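Local structure of Serine/threonine-protein kinase PknI (5XLM) at residues T64-F68 / A80-L84. The protein is a transmembrane Ser/Thr protein kinase of Mycobacterium tuberculosis that slows mycobacterial growth in the infected host, its extracellular sensor domain being the part described here. Coordinates in Å, arbitrary orientation, origin at the centre of the assembly. Numbering follows the deposited sequence.
Sequences TWWAF and AATML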
ATOM      1  N   THR A  64      -3.179  -9.049   1.671  1.00 30.40           N
ATOM      2  CA  THR A  64      -3.242  -8.560   3.041  1.00 32.90           C
ATOM      3  C   THR A  64      -4.415  -7.598   3.155  1.00 31.96           C
ATOM      4  O   THR A  64      -4.877  -7.035   2.159  1.00 31.45           O
ATOM      5  CB  THR A  64      -1.942  -7.860   3.467  1.00 35.83           C
ATOM      6  OG1 THR A  64      -1.620  -6.828   2.527  1.00 30.94           O
ATOM      7  CG2 THR A  64      -0.791  -8.855   3.538  1.00 29.68           C
ATOM      8  N   TRP A  65      -4.898  -7.412   4.379  1.00 28.48           N
ATOM      9  CA  TRP A  65      -6.064  -6.579   4.631  1.00 35.58           C
ATOM     10  C   TRP A  65      -5.694  -5.408   5.527  1.00 32.26           C
ATOM     11  O   TRP A  65      -4.924  -5.556   6.482  1.00 33.31           O
ATOM     12  CB  TRP A  65      -7.200  -7.395   5.250  1.00 33.83           C
ATOM     13  CG  TRP A  65      -7.938  -8.194   4.224  1.00 32.94           C
ATOM     14  CD1 TRP A  65      -9.110  -7.858   3.612  1.00 30.93           C
ATOM     15  CD2 TRP A  65      -7.537  -9.449   3.664  1.00 31.04           C
ATOM     16  NE1 TRP A  65      -9.472  -8.835   2.716  1.00 36.67           N
ATOM     17  CE2 TRP A  65      -8.521  -9.821   2.727  1.00 33.21           C
ATOM     18  CE3 TRP A  65      -6.445 -10.299   3.870  1.00 34.03           C
ATOM     19  CZ2 TRP A  65      -8.448 -11.005   1.999  1.00 42.54           C
ATOM     20  CZ3 TRP A  65      -6.373 -11.475   3.142  1.00 37.70           C
ATOM     21  CH2 TRP A  65      -7.368 -11.817   2.218  1.00 39.72           C
ATOM     22  N   TRP A  66      -6.253  -4.242   5.209  1.00 31.61           N
ATOM     23  CA  TRP A  66      -5.892  -2.995   5.861  1.00 30.40           C
ATOM     24  C   TRP A  66      -7.146  -2.179   6.136  1.00 31.50           C
ATOM     25  O   TRP A  66      -8.133  -2.259   5.400  1.00 31.20           O
ATOM     26  CB  TRP A  66      -4.915  -2.182   5.001  1.00 32.05           C
ATOM     27  CG  TRP A  66      -3.661  -2.925   4.649  1.00 26.46           C
ATOM     28  CD1 TRP A  66      -3.511  -3.867   3.672  1.00 27.13           C
ATOM     29  CD2 TRP A  66      -2.379  -2.783   5.269  1.00 26.17           C
ATOM     30  NE1 TRP A  66      -2.216  -4.325   3.650  1.00 27.28           N
ATOM     31  CE2 TRP A  66      -1.499  -3.673   4.619  1.00 26.71           C
ATOM     32  CE3 TRP A  66      -1.890  -1.989   6.311  1.00 28.92           C
ATOM     33  CZ2 TRP A  66      -0.159  -3.793   4.979  1.00 27.01           C
ATOM     34  CZ3 TRP A  66      -0.557  -2.108   6.666  1.00 26.17           C
ATOM     35  CH2 TRP A  66       0.293  -3.003   6.002  1.00 32.18           C
ATOM     36  N   ALA A  67      -7.097  -1.396   7.208  1.00 30.76           N
ATOM     37  CA  ALA A  67      -8.153  -0.452   7.549  1.00 35.93           C
ATOM     38  C   ALA A  67      -7.655   0.946   7.206  1.00 25.56           C
ATOM     39  O   ALA A  67      -6.737   1.462   7.852  1.00 30.82           O
ATOM     40  CB  ALA A  67      -8.533  -0.568   9.023  1.00 32.26           C
ATOM     41  N   PHE A  68      -8.246   1.548   6.179  1.00 26.64           N
ATOM     42  CA  PHE A  68      -7.832   2.851   5.678  1.00 25.96           C
ATOM     43  C   PHE A  68      -8.720   3.952   6.243  1.00 26.62           C
ATOM     44  O   PHE A  68      -9.936   3.782   6.372  1.00 26.61           O
ATOM     45  CB  PHE A  68      -7.888   2.892   4.148  1.00 26.52           C
ATOM     46  CG  PHE A  68      -6.620   2.454   3.470  1.00 26.42           C
ATOM     47  CD1 PHE A  68      -5.737   3.390   2.957  1.00 26.37           C
ATOM     48  CD2 PHE A  68      -6.318   1.108   3.330  1.00 26.51           C
ATOM     49  CE1 PHE A  68      -4.573   2.994   2.323  1.00 29.57           C
ATOM     50  CE2 PHE A  68      -5.154   0.707   2.699  1.00 28.69           C
ATOM     51  CZ  PHE A  68      -4.281   1.651   2.195  1.00 27.80           C
ATOM     52  N   ALA A  80      -3.967   6.893   6.146  1.00 29.66           N
ATOM     53  CA  ALA A  80      -3.264   6.015   7.065  1.00 30.09           C
ATOM     54  C   ALA A  80      -3.908   4.639   7.025  1.00 29.90           C
ATOM     55  O   ALA A  80      -5.135   4.521   6.960  1.00 31.86           O
ATOM     56  CB  ALA A  80      -3.294   6.570   8.488  1.00 31.78           C
ATOM     57  N   ALA A  81      -3.081   3.601   7.055  1.00 30.25           N
ATOM     58  CA  ALA A  81      -3.565   2.233   6.958  1.00 30.37           C
ATOM     59  C   ALA A  81      -2.936   1.387   8.054  1.00 30.71           C
ATOM     60  O   ALA A  81      -1.706   1.332   8.171  1.00 31.29           O
ATOM     61  CB  ALA A  81      -3.254   1.632   5.583  1.00 31.04           C
ATOM     62  N   THR A  82      -3.778   0.735   8.854  1.00 30.81           N
ATOM     63  CA  THR A  82      -3.317  -0.199   9.869  1.00 36.52           C
ATOM     64  C   THR A  82      -3.660  -1.614   9.426  1.00 37.15           C
ATOM     65  O   THR A  82      -4.744  -1.860   8.889  1.00 31.75           O
ATOM     66  CB  THR A  82      -3.919   0.113  11.243  1.00 44.65           C
ATOM     67  OG1 THR A  82      -3.475  -0.872  12.193  1.00 60.18           O
ATOM     68  CG2 THR A  82      -5.443   0.129  11.190  1.00 43.71           C
ATOM     69  N   MET A  83      -2.725  -2.535   9.636  1.00 31.92           N
ATOM     70  CA  MET A  83      -2.873  -3.887   9.117  1.00 32.47           C
ATOM     71  C   MET A  83      -3.856  -4.691   9.956  1.00 36.43           C
ATOM     72  O   MET A  83      -3.837  -4.641  11.189  1.00 36.49           O
ATOM     73  CB  MET A  83      -1.520  -4.593   9.082  1.00 34.65           C
ATOM     74  CG  MET A  83      -1.500  -5.851   8.237  1.00 40.50           C
ATOM     75  SD  MET A  83       0.159  -6.546   8.109  1.00 50.01           S
ATOM     76  CE  MET A  83      -0.106  -7.883   6.949  1.00 56.77           C
ATOM     77  N   LEU A  84      -4.720  -5.432   9.274  1.00 45.47           N
ATOM     78  CA  LEU A  84      -5.674  -6.321   9.913  1.00 47.57           C
ATOM     79  C   LEU A  84      -5.139  -7.748   9.894  1.00 49.09           C
ATOM     80  O   LEU A  84      -4.184  -8.074   9.184  1.00 47.00           O
ATOM     81  CB  LEU A  84      -7.033  -6.234   9.213  1.00 46.34           C
ATOM     82  CG  LEU A  84      -7.643  -4.833   9.099  1.00 45.52           C
ATOM     83  CD1 LEU A  84      -8.911  -4.881   8.264  1.00 45.36           C
ATOM     84  CD2 LEU A  84      -7.925  -4.240  10.475  1.00 46.10           C
TER
HETATM   85  O   HOH W   1      -3.575  -8.724   6.643  1.00 25.49           O
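Residues 64-68 and 80-84 come from the two arms, strands 62-72 and 77-83, of an antiparallel beta hairpin in the extracellular sensor domain of PknI, an all-beta fold; the disulfide Cys72-Cys77 ties the hairpin near its turn. Backbone hydrogen bonds set the register. Ala67 and Thr82 form a hydrogen-bonded pair (Ala67 N to Thr82 O 2.9 Å, Thr82 N to Ala67 O 3.2 Å), and Leu84 N donates to Trp65 O at 2.8 Å. Between the same two residues the return link is made by a water, which accepts from Trp65 N (2.9 Å) and donates to Leu84 O (2.7 Å). The flanking non-hydrogen-bonded pairs, Trp66-Met83 and Phe68-Ala81, add CA-H...O contacts, among them Ala81 CA to Ala67 O at 3.4 Å. Their side chains share one face of the sheet and meet through CH-pi contacts: Met83 CB lies 3.9 Å from the centroid of the Trp66 six-membered ring, and Ala81 CB 3.5 Å from that of Phe68. Met83 SD, 4.6 Å from the same Trp66 centroid, makes an oblique Met-aromatic contact. Trp66 NE1 donates a hydrogen bond to Thr64 OG1 (2.8 Å) within its own strand, and Phe100 on strand 100-105 meets the Trp66 ring edge-to-face. On the other face Ala67 CB packs against Leu84 CD2 (4.0 Å), with Val184 touching Ala67 and Thr82. Direct hydrogen bonds between the segments all run backbone to backbone, so register does not rest on side-chain polarity, and cross-strand side-chain cohesion is apolar and aromatic.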